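Local coordinates for N-terminal acetyltransferase-like protein (Chaetomium thermophilum, PDB 5NNP) that probably serves as the TPR-type auxiliary subunit of an N-terminal acetyltransferase A complex, wrapping a partner protein in a ring-like superhelix, at residues Leu248-Pro253 with Asp281-Lys286; Asp257-Leu262 with Pro288-Ala293; Tyr451-Arg454 with Lys460-Ala463; Gly476-Leu481 with Trp488-Asp493. One frame throughout, in Å; residues are numbered along the deposited sequence.

Interaction 1: residues Leu248-Pro253 with Asp281-Lys286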
# COMPACT_ATOMS: atom_id res chain seq x y z
N LEU A 248 11.67 24.65 -0.87
CA LEU A 248 10.67 23.61 -0.80
C LEU A 248 9.36 24.14 -0.20
O LEU A 248 8.27 23.73 -0.62
CB LEU A 248 11.18 22.42 0.02
CG LEU A 248 12.21 21.53 -0.69
CD1 LEU A 248 13.03 20.73 0.30
CD2 LEU A 248 11.53 20.60 -1.70
N LEU A 249 9.48 25.07 0.75
CA LEU A 249 8.29 25.61 1.40
C LEU A 249 7.49 26.42 0.41
O LEU A 249 6.26 26.34 0.38
CB LEU A 249 8.66 26.48 2.61
CG LEU A 249 8.92 25.76 3.93
CD1 LEU A 249 9.50 26.74 4.93
CD2 LEU A 249 7.64 25.14 4.46
N ASP A 250 8.21 27.21 -0.39
CA ASP A 250 7.58 28.01 -1.42
C ASP A 250 6.86 27.12 -2.44
O ASP A 250 5.88 27.53 -3.03
CB ASP A 250 8.62 28.91 -2.11
CG ASP A 250 9.02 30.09 -1.25
OD1 ASP A 250 8.12 30.76 -0.71
OD2 ASP A 250 10.24 30.36 -1.12
N ARG A 251 7.37 25.91 -2.63
CA ARG A 251 6.78 24.94 -3.56
C ARG A 251 5.54 24.27 -2.95
O ARG A 251 4.58 23.95 -3.64
CB ARG A 251 7.82 23.88 -3.96
CG ARG A 251 7.36 22.83 -5.00
CD ARG A 251 8.39 21.68 -5.10
NE ARG A 251 8.10 20.72 -6.16
CZ ARG A 251 8.27 20.97 -7.46
NH1 ARG A 251 8.70 22.15 -7.86
NH2 ARG A 251 7.99 20.04 -8.37
N ASN A 252 5.57 24.04 -1.65
CA ASN A 252 4.51 23.28 -1.00
C ASN A 252 4.47 23.66 0.46
O ASN A 252 5.05 22.98 1.30
CB ASN A 252 4.74 21.78 -1.20
CG ASN A 252 3.72 20.91 -0.46
OD1 ASN A 252 2.76 21.41 0.13
ND2 ASN A 252 3.93 19.59 -0.49
N PRO A 253 3.79 24.78 0.76
CA PRO A 253 3.68 25.37 2.10
C PRO A 253 2.99 24.44 3.08
O PRO A 253 2.90 24.77 4.27
CB PRO A 253 2.86 26.63 1.85
CG PRO A 253 3.16 26.98 0.44
CD PRO A 253 3.23 25.67 -0.27
N ASP A 281 4.59 32.70 10.64
CA ASP A 281 3.81 33.88 10.27
C ASP A 281 4.27 34.38 8.91
O ASP A 281 3.46 34.82 8.09
CB ASP A 281 3.93 34.98 11.33
CG ASP A 281 3.23 34.63 12.62
OD1 ASP A 281 2.32 33.77 12.59
OD2 ASP A 281 3.57 35.19 13.67
N GLU A 282 5.56 34.28 8.67
CA GLU A 282 6.11 34.75 7.41
C GLU A 282 5.49 34.04 6.22
O GLU A 282 5.12 34.68 5.25
CB GLU A 282 7.62 34.57 7.40
CG GLU A 282 8.26 35.06 6.14
CD GLU A 282 9.75 34.88 6.15
OE1 GLU A 282 10.36 35.23 7.19
OE2 GLU A 282 10.29 34.39 5.14
N TYR A 283 5.35 32.71 6.30
CA TYR A 283 4.76 31.97 5.18
C TYR A 283 3.25 32.09 5.16
O TYR A 283 2.65 32.00 4.10
CB TYR A 283 5.21 30.50 5.21
CG TYR A 283 6.65 30.42 4.73
CD1 TYR A 283 6.95 30.31 3.37
CD2 TYR A 283 7.71 30.54 5.62
CE1 TYR A 283 8.25 30.28 2.94
CE2 TYR A 283 8.99 30.51 5.19
CZ TYR A 283 9.27 30.39 3.85
OH TYR A 283 10.59 30.36 3.43
N ALA A 284 2.64 32.34 6.32
CA ALA A 284 1.19 32.55 6.39
C ALA A 284 0.79 33.85 5.67
O ALA A 284 -0.22 33.91 4.97
CB ALA A 284 0.73 32.59 7.83
N ALA A 285 1.61 34.88 5.84
CA ALA A 285 1.44 36.13 5.12
C ALA A 285 1.65 35.94 3.62
O ALA A 285 0.92 36.49 2.80
CB ALA A 285 2.41 37.17 5.66
N LYS A 286 2.67 35.15 3.27
CA LYS A 286 3.06 34.97 1.88
C LYS A 286 2.08 34.04 1.17
O LYS A 286 1.89 34.14 -0.04
CB LYS A 286 4.48 34.41 1.80
CG LYS A 286 5.14 34.48 0.43
CD LYS A 286 6.56 33.94 0.48
CE LYS A 286 7.23 34.00 -0.88
NZ LYS A 286 8.60 33.39 -0.84
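In the all-helical superhelix of this NatA auxiliary-subunit family member, the C-terminal turns of helices 238-251 and 273-286 meet through Leu-249 and Asp-250 on one side and Tyr-283 and Lys-286 on the other. The first pair is a CH-pi contact. Leu-249 CD1 lies over one face of the Tyr-283 ring, 4.0 Å from its centroid and 22° off the ring normal, displaced toward the rim at CE2 and CZ. The leucine CB also touches the ring, 3.8 Å from Tyr-283 CE1. A branched aliphatic chain suits this place because one methyl can point its hydrogens at an aromatic face.

Beside this apolar patch runs a salt bridge. Lys-286, with CG anti to its backbone N (chi1 -166°) and the rest of the chain extended, reaches across so that NZ stands 2.7 Å from Asp-250 OD1. The ammonium comes from above the carboxylate plane, 38° out of it. The same OD1 approaches the tyrosine ring near its plane, 3.7 Å from CE1, where the ring hydrogens point outward, and it also accepts a hydrogen bond from the hydroxyl of Tyr-287. With an ammonium and a hydroxyl on a single oxygen, Asp-250 is probably kept ionised, and the charged pair at the partly exposed margin flanks an aromatic-aliphatic contact buried beside it.

Interaction 2: residues Asp257-Leu262 with Pro288-Ala293. With CMC (carboxymethyl coenzyme *a), chain B.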
# COMPACT_ATOMS: atom_id res chain seq x y z
N ASP A 257 7.57 18.70 7.32
CA ASP A 257 9.02 18.53 7.46
C ASP A 257 9.85 19.68 6.90
O ASP A 257 10.98 19.90 7.36
CB ASP A 257 9.46 17.22 6.81
CG ASP A 257 9.00 16.01 7.59
OD1 ASP A 257 8.62 16.18 8.77
OD2 ASP A 257 9.02 14.90 7.03
N TYR A 258 9.32 20.42 5.93
CA TYR A 258 10.05 21.56 5.39
C TYR A 258 10.19 22.64 6.47
O TYR A 258 11.24 23.28 6.57
CB TYR A 258 9.38 22.15 4.14
CG TYR A 258 9.26 21.19 2.97
CD1 TYR A 258 10.11 20.09 2.85
CD2 TYR A 258 8.29 21.38 2.00
CE1 TYR A 258 10.00 19.21 1.78
CE2 TYR A 258 8.17 20.51 0.93
CZ TYR A 258 9.03 19.42 0.82
OH TYR A 258 8.91 18.54 -0.24
N TYR A 259 9.15 22.83 7.28
CA TYR A 259 9.26 23.79 8.39
C TYR A 259 10.30 23.29 9.42
O TYR A 259 11.14 24.07 9.88
CB TYR A 259 7.91 24.04 9.06
CG TYR A 259 6.89 24.74 8.19
CD1 TYR A 259 6.88 26.13 8.09
CD2 TYR A 259 5.93 24.03 7.49
CE1 TYR A 259 5.95 26.78 7.29
CE2 TYR A 259 5.00 24.67 6.70
CZ TYR A 259 5.01 26.05 6.60
OH TYR A 259 4.08 26.68 5.81
N LYS A 260 10.23 22.01 9.77
CA LYS A 260 11.20 21.43 10.70
C LYS A 260 12.62 21.68 10.22
O LYS A 260 13.45 22.21 10.96
CB LYS A 260 10.96 19.93 10.90
CG LYS A 260 9.73 19.61 11.73
CD LYS A 260 9.54 18.12 11.93
CE LYS A 260 8.33 17.84 12.81
NZ LYS A 260 8.24 16.40 13.16
N GLY A 261 12.88 21.32 8.96
CA GLY A 261 14.16 21.55 8.32
C GLY A 261 14.63 22.99 8.38
O GLY A 261 15.77 23.25 8.78
N LEU A 262 13.78 23.93 7.98
CA LEU A 262 14.13 25.35 8.01
C LEU A 262 14.51 25.76 9.42
O LEU A 262 15.59 26.32 9.66
CB LEU A 262 12.97 26.22 7.53
CG LEU A 262 13.25 27.73 7.56
CD1 LEU A 262 14.48 28.08 6.71
CD2 LEU A 262 12.03 28.54 7.11
N PRO A 288 -1.62 32.99 2.03
CA PRO A 288 -2.88 33.13 2.78
C PRO A 288 -3.78 31.91 2.77
O PRO A 288 -4.61 31.78 3.67
CB PRO A 288 -3.57 34.29 2.07
CG PRO A 288 -2.45 35.09 1.52
CD PRO A 288 -1.44 34.09 1.07
N ARG A 289 -3.63 31.02 1.79
CA ARG A 289 -4.47 29.83 1.73
C ARG A 289 -3.83 28.62 2.41
O ARG A 289 -4.43 27.53 2.44
CB ARG A 289 -4.78 29.46 0.28
CG ARG A 289 -5.29 30.59 -0.57
CD ARG A 289 -6.28 30.05 -1.60
NE ARG A 289 -7.62 30.01 -1.03
CZ ARG A 289 -8.69 29.57 -1.67
NH1 ARG A 289 -8.58 29.11 -2.90
NH2 ARG A 289 -9.87 29.58 -1.07
N SER A 290 -2.62 28.77 2.93
CA SER A 290 -2.01 27.66 3.64
C SER A 290 -2.67 27.47 4.99
O SER A 290 -2.69 28.39 5.81
CB SER A 290 -0.51 27.87 3.84
OG SER A 290 -0.03 26.91 4.76
N ASP A 291 -3.22 26.28 5.21
CA ASP A 291 -3.73 25.94 6.53
C ASP A 291 -2.55 25.70 7.46
O ASP A 291 -2.55 26.16 8.61
CB ASP A 291 -4.62 24.71 6.48
CG ASP A 291 -5.31 24.46 7.81
OD1 ASP A 291 -5.99 25.38 8.33
OD2 ASP A 291 -5.15 23.35 8.34
N ALA A 292 -1.54 24.99 6.96
CA ALA A 292 -0.35 24.64 7.73
C ALA A 292 0.30 25.85 8.41
O ALA A 292 0.64 25.80 9.61
CB ALA A 292 0.67 23.94 6.84
N ALA A 293 0.48 26.92 7.65
CA ALA A 293 1.17 28.10 8.15
C ALA A 293 0.41 28.78 9.29
O ALA A 293 0.97 29.63 9.99
CB ALA A 293 1.42 29.09 7.01
N1A CMC B . -20.01 22.70 -1.61
C2A CMC B . -19.67 23.67 -2.52
N3A CMC B . -18.37 23.92 -2.82
C4A CMC B . -17.37 23.21 -2.22
C5A CMC B . -17.71 22.20 -1.29
C6A CMC B . -19.06 21.96 -1.00
N6A CMC B . -19.40 20.97 -0.08
N7A CMC B . -16.43 21.62 -0.83
C8A CMC B . -15.45 22.29 -1.49
N9A CMC B . -16.05 23.20 -2.27
C1B CMC B . -15.30 24.06 -3.12
C2B CMC B . -15.03 25.37 -2.50
O2B CMC B . -15.38 26.40 -3.44
C3B CMC B . -13.60 25.43 -2.30
O3B CMC B . -13.13 26.73 -2.69
P3B CMC B . -13.10 27.88 -1.61
O7A CMC B . -12.74 29.16 -2.23
O8A CMC B . -12.15 27.51 -0.40
O9A CMC B . -14.45 28.15 -1.14
C4B CMC B . -13.03 24.46 -3.26
O4B CMC B . -14.01 23.45 -3.38
C5B CMC B . -11.79 23.89 -2.64
O5B CMC B . -12.24 23.37 -1.38
P1A CMC B . -11.41 22.08 -0.89
O1A CMC B . -11.35 22.02 0.61
O2A CMC B . -9.99 22.16 -1.43
O3A CMC B . -12.10 20.71 -1.45
P2A CMC B . -12.16 19.33 -0.69
O4A CMC B . -13.26 19.39 0.34
O5A CMC B . -10.87 19.07 -0.01
O6A CMC B . -12.44 18.19 -1.73
CBP CMC B . -13.82 16.99 -3.30
CCP CMC B . -13.35 18.40 -2.79
CDP CMC B . -12.52 16.26 -3.77
CEP CMC B . -14.81 17.13 -4.50
CAP CMC B . -14.51 16.26 -2.12
OAP CMC B . -15.71 16.89 -1.79
C9P CMC B . -14.80 14.77 -2.34
O9P CMC B . -13.94 13.92 -2.08
N8P CMC B . -16.10 14.34 -2.83
C7P CMC B . -16.41 12.94 -3.01
C6P CMC B . -15.51 12.23 -4.07
C5P CMC B . -15.59 13.04 -5.34
O5P CMC B . -16.67 13.39 -5.77
N4P CMC B . -14.38 13.41 -6.00
C3P CMC B . -14.45 14.23 -7.20
C2P CMC B . -14.28 13.38 -8.46
S1P CMC B . -14.38 14.48 -9.89
C1 CMC B . -12.92 14.22 -10.91
C2 CMC B . -12.55 12.76 -10.81
O21 CMC B . -11.70 12.38 -10.01
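The Tyr-259 ring extends from helix 256-265 so that its hydroxyl end lies against Ala-293 and Ala-292 of the short helix 292-295. Its OH is 3.8 Å from Ala-293 CB, while Ala-292 CB approaches the ring obliquely, 4.4 Å from CE2. Alanine suits both places, since its short methyl meets the end of the tyrosine without obstructing the hydroxyl's path to Pro-253 O, its hydrogen-bond partner. The tyrosine's CG is anti to the carbonyl carbon (chi1 -67°), which turns the ring toward segment 288-293. The ring also stacks on Tyr-280.

Segment 288-293 leads into helix 292-295 of this TPR-clan, all-helical superhelix. Ser-290 caps that turn: its OG accepts from Ala-293 N at 2.9 Å, with an N-H...O angle of 164°, and is bonded to Glu-254 as well. Serine fits because a short hydroxyl side chain can fold back on its own backbone.

One residue earlier, Arg-289 faces the opposite way, toward the bound carboxymethyl coenzyme A. Bends at chi2 and chi3 bring its guanidinium edge-on to the ligand's 3'-phosphate, so that NH2 donates to O7A at 3.1 Å, with the oxygen lying in the guanidinium plane. NH1 of the same arginine forms a salt bridge with an acidic side chain of another protein chain. The ligand is also hydrogen-bonded by residues of another protein chain.

Interaction 3: residues Tyr451-Arg454 with Lys460-Ala463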
# COMPACT_ATOMS: atom_id res chain seq x y z
N TYR A 451 -21.90 0.36 10.23
CA TYR A 451 -22.73 0.38 11.43
C TYR A 451 -23.75 -0.77 11.46
O TYR A 451 -24.01 -1.35 12.51
CB TYR A 451 -23.41 1.74 11.58
CG TYR A 451 -22.53 2.71 12.32
CD1 TYR A 451 -21.20 2.86 11.98
CD2 TYR A 451 -23.02 3.46 13.38
CE1 TYR A 451 -20.38 3.72 12.66
CE2 TYR A 451 -22.20 4.34 14.07
CZ TYR A 451 -20.88 4.46 13.71
OH TYR A 451 -20.05 5.32 14.39
N GLN A 452 -24.30 -1.12 10.31
CA GLN A 452 -25.23 -2.23 10.25
C GLN A 452 -24.52 -3.56 10.53
O GLN A 452 -25.05 -4.40 11.27
CB GLN A 452 -25.94 -2.22 8.89
CG GLN A 452 -26.92 -1.05 8.76
CD GLN A 452 -27.40 -0.79 7.34
OE1 GLN A 452 -26.87 -1.36 6.38
NE2 GLN A 452 -28.41 0.07 7.20
N LEU A 453 -23.32 -3.73 9.96
CA LEU A 453 -22.51 -4.90 10.28
C LEU A 453 -22.12 -4.92 11.76
O LEU A 453 -22.09 -5.98 12.39
CB LEU A 453 -21.25 -4.94 9.41
CG LEU A 453 -21.48 -5.12 7.91
CD1 LEU A 453 -20.17 -5.00 7.18
CD2 LEU A 453 -22.12 -6.45 7.61
N ARG A 454 -21.80 -3.76 12.31
CA ARG A 454 -21.54 -3.66 13.74
C ARG A 454 -22.76 -4.08 14.56
O ARG A 454 -22.63 -4.54 15.69
CB ARG A 454 -21.11 -2.24 14.13
CG ARG A 454 -19.73 -1.87 13.64
CD ARG A 454 -18.69 -2.83 14.16
NE ARG A 454 -17.35 -2.54 13.67
CZ ARG A 454 -16.51 -1.67 14.22
NH1 ARG A 454 -16.87 -0.97 15.28
NH2 ARG A 454 -15.30 -1.50 13.70
N LYS A 460 -28.62 -6.79 5.39
CA LYS A 460 -28.96 -5.38 5.23
C LYS A 460 -27.75 -4.57 4.79
O LYS A 460 -27.84 -3.79 3.84
CB LYS A 460 -29.52 -4.81 6.52
CG LYS A 460 -30.20 -3.44 6.41
CD LYS A 460 -30.70 -3.05 7.80
CE LYS A 460 -31.94 -2.20 7.79
NZ LYS A 460 -32.49 -2.26 9.17
N ALA A 461 -26.62 -4.75 5.48
CA ALA A 461 -25.42 -3.96 5.15
C ALA A 461 -25.03 -4.16 3.69
O ALA A 461 -24.69 -3.20 3.00
CB ALA A 461 -24.27 -4.33 6.06
N LEU A 462 -25.11 -5.40 3.22
CA LEU A 462 -24.79 -5.73 1.84
C LEU A 462 -25.75 -5.04 0.85
O LEU A 462 -25.36 -4.69 -0.26
CB LEU A 462 -24.83 -7.25 1.64
CG LEU A 462 -24.31 -7.82 0.31
CD1 LEU A 462 -22.93 -7.31 -0.01
CD2 LEU A 462 -24.32 -9.35 0.30
N ALA A 463 -27.00 -4.83 1.26
CA ALA A 463 -27.95 -4.20 0.35
C ALA A 463 -27.72 -2.69 0.30
O ALA A 463 -28.00 -2.04 -0.71
CB ALA A 463 -29.36 -4.52 0.76
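Gln-452 and Ala-461 bring their CA atoms within 5.4 Å, the nearest backbone approach between segments 451-454 and 460-463. Helices 442-454 and 458-465 follow each other in the chain, joined by a short turn, so this is a close contact beside the turn joining two consecutive helices. Such proximity calls for a small residue, and Ala-461 supplies it: its CB is turned toward the other segment and lies 3.9 Å from Gln-452 CB.

Leu-453 covers the same methyl from the next position along its helix, with CD2 and CG both against Ala-461 CB. The leucine's CG is anti to its carbonyl carbon (chi1 -64°), which swings the isobutyl group over toward the alanine. Consecutive helices packed in pairs are the building units of the TPR-clan superhelix to which this family belongs, and Leu-453 also packs on Phe-489 in the neighbouring helix 487-499.

The amide of Gln-452, at the end of an extended chain, lies near the backbone of segment 460-463. Its OE1 is 3.5 Å from Ala-461 N, but the hydrogen-bond partner of that oxygen is the hydroxyl of Thr-464. Lys-460 crosses the glutamine at about a right angle: its methylenes CG and CD pass against the amide, CD at 3.9 Å from Gln-452 NE2. Farther out the lysine bends at chi3, and NZ pairs with Glu-457, in keeping with an exposed residue.

Interaction 4: residues Gly476-Leu481 with Trp488-Asp493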
# COMPACT_ATOMS: atom_id res chain seq x y z
N GLY A 476 -24.05 -10.52 -7.41
CA GLY A 476 -24.48 -9.40 -6.59
C GLY A 476 -23.35 -8.55 -6.06
O GLY A 476 -22.18 -8.79 -6.39
N PRO A 477 -23.69 -7.55 -5.23
CA PRO A 477 -22.74 -6.62 -4.60
C PRO A 477 -21.49 -7.31 -4.08
O PRO A 477 -20.38 -6.81 -4.31
CB PRO A 477 -23.57 -6.04 -3.44
CG PRO A 477 -24.96 -6.04 -3.97
CD PRO A 477 -25.07 -7.32 -4.77
N LEU A 478 -21.65 -8.44 -3.40
CA LEU A 478 -20.52 -9.14 -2.80
C LEU A 478 -19.47 -9.47 -3.84
O LEU A 478 -18.27 -9.36 -3.57
CB LEU A 478 -20.97 -10.42 -2.10
CG LEU A 478 -19.86 -11.19 -1.39
CD1 LEU A 478 -19.14 -10.30 -0.38
CD2 LEU A 478 -20.39 -12.43 -0.70
N ALA A 479 -19.91 -9.86 -5.03
CA ALA A 479 -18.98 -10.23 -6.10
C ALA A 479 -18.21 -9.00 -6.56
O ALA A 479 -16.99 -9.05 -6.78
CB ALA A 479 -19.72 -10.85 -7.27
N ASP A 480 -18.93 -7.89 -6.71
CA ASP A 480 -18.30 -6.68 -7.18
C ASP A 480 -17.29 -6.22 -6.13
O ASP A 480 -16.15 -5.87 -6.46
CB ASP A 480 -19.33 -5.60 -7.49
CG ASP A 480 -18.72 -4.42 -8.22
OD1 ASP A 480 -18.00 -4.67 -9.22
OD2 ASP A 480 -18.94 -3.26 -7.79
N LEU A 481 -17.69 -6.25 -4.86
CA LEU A 481 -16.81 -5.80 -3.80
C LEU A 481 -15.56 -6.68 -3.69
O LEU A 481 -14.46 -6.20 -3.41
CB LEU A 481 -17.56 -5.76 -2.47
CG LEU A 481 -18.61 -4.65 -2.33
CD1 LEU A 481 -19.47 -4.88 -1.09
CD2 LEU A 481 -17.95 -3.28 -2.27
N TRP A 488 -11.93 -3.69 3.81
CA TRP A 488 -12.63 -3.24 5.01
C TRP A 488 -13.97 -3.97 5.10
O TRP A 488 -14.31 -4.53 6.15
CB TRP A 488 -12.81 -1.71 5.05
CG TRP A 488 -14.00 -1.15 4.30
CD1 TRP A 488 -13.98 -0.56 3.06
CD2 TRP A 488 -15.37 -1.11 4.74
NE1 TRP A 488 -15.25 -0.18 2.71
CE2 TRP A 488 -16.12 -0.50 3.71
CE3 TRP A 488 -16.03 -1.55 5.89
CZ2 TRP A 488 -17.49 -0.30 3.81
CZ3 TRP A 488 -17.41 -1.35 5.99
CH2 TRP A 488 -18.12 -0.73 4.96
N PHE A 489 -14.70 -4.01 3.99
CA PHE A 489 -16.02 -4.61 4.06
C PHE A 489 -15.91 -6.11 4.27
O PHE A 489 -16.64 -6.67 5.08
CB PHE A 489 -16.85 -4.33 2.80
CG PHE A 489 -18.18 -4.99 2.84
CD1 PHE A 489 -19.22 -4.43 3.57
CD2 PHE A 489 -18.40 -6.19 2.20
CE1 PHE A 489 -20.45 -5.03 3.63
CE2 PHE A 489 -19.65 -6.81 2.27
CZ PHE A 489 -20.66 -6.22 2.98
N LEU A 490 -15.01 -6.76 3.53
CA LEU A 490 -14.81 -8.20 3.66
C LEU A 490 -14.47 -8.58 5.10
O LEU A 490 -15.02 -9.54 5.64
CB LEU A 490 -13.73 -8.69 2.70
CG LEU A 490 -14.04 -8.68 1.20
CD1 LEU A 490 -12.82 -9.11 0.39
CD2 LEU A 490 -15.21 -9.56 0.86
N THR A 491 -13.58 -7.81 5.73
CA THR A 491 -13.19 -8.10 7.11
C THR A 491 -14.37 -7.91 8.07
O THR A 491 -14.67 -8.79 8.88
CB THR A 491 -12.02 -7.23 7.58
OG1 THR A 491 -10.95 -7.31 6.63
CG2 THR A 491 -11.51 -7.70 8.92
N GLU A 492 -15.03 -6.76 7.97
CA GLU A 492 -16.20 -6.45 8.79
C GLU A 492 -17.31 -7.49 8.61
O GLU A 492 -17.92 -7.94 9.58
CB GLU A 492 -16.73 -5.06 8.45
CG GLU A 492 -15.90 -3.93 9.03
CD GLU A 492 -15.98 -3.88 10.54
OE1 GLU A 492 -15.09 -3.28 11.16
OE2 GLU A 492 -16.94 -4.43 11.12
N ASP A 493 -17.57 -7.85 7.37
CA ASP A 493 -18.58 -8.85 7.06
C ASP A 493 -18.25 -10.18 7.73
O ASP A 493 -19.14 -10.87 8.23
CB ASP A 493 -18.71 -9.05 5.55
CG ASP A 493 -19.94 -9.84 5.16
OD1 ASP A 493 -21.02 -9.61 5.75
OD2 ASP A 493 -19.84 -10.68 4.25
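Phe-489 is the bump of this contact, and the hollow it fills lies between Leu-478 and Leu-481, one turn apart on helix 476-481. The two helix segments run at 128° to each other, with axes 11.1 Å apart, a separation that bulky side chains must bridge. With CG anti to its backbone N (chi1 178°), the phenylalanine ring projects straight across the gap. Leu-481 CD1 lies over one face, 4.1 Å from the centroid and 26° off the normal, nearest to CD2 at 3.7 Å, in a CH-pi contact. Leu-478 CD1 instead meets the ring at its edge, near its plane, 4.4 Å from CE2.

The opposite face of the ring is covered by Asp-493 CB, one turn farther along the same helix. Beside the ring, Leu-490 adds a second, smaller bump: its CD2 touches Leu-478 CD1 at 4.2 Å, the two side chains crossing at about a right angle. Leu-478 CD1 thus sits in the notch between the edge of the Phe-489 ring and Leu-490 CD2. Leucine suits these places because its forked end can cover a face with one methyl or wedge at an edge.

Helix 503-523 packs behind Leu-490, and Leu-462 reaches the ring from helix 458-465. Every atom meeting across the two segments is carbon, which implies that the pairing rests on shape and dispersion, while the carboxylate of Asp-493 turns to Arg-509 and Asn-458.

How the interactions relate
From the N terminus, interactions 1 and 2 come first and cross: segments 248-253, 257-262, 281-286 and 288-293 alternate between them, so each closes a loop of more than twenty residues that overlaps the other. Together they tie helices 238-251, 256-265, 273-286 and 292-295 into one unit, and they touch, Leu-249 packing on Tyr-258 and Tyr-259. Interactions 3 and 4 follow in series, each closing a short turn between neighbouring helices, with centres 11 Å apart. Arg-454 joins them by a salt bridge to Glu-492. About 45 Å separates the centres of interactions 1 and 3, so the pairs secure distant parts of one superhelix.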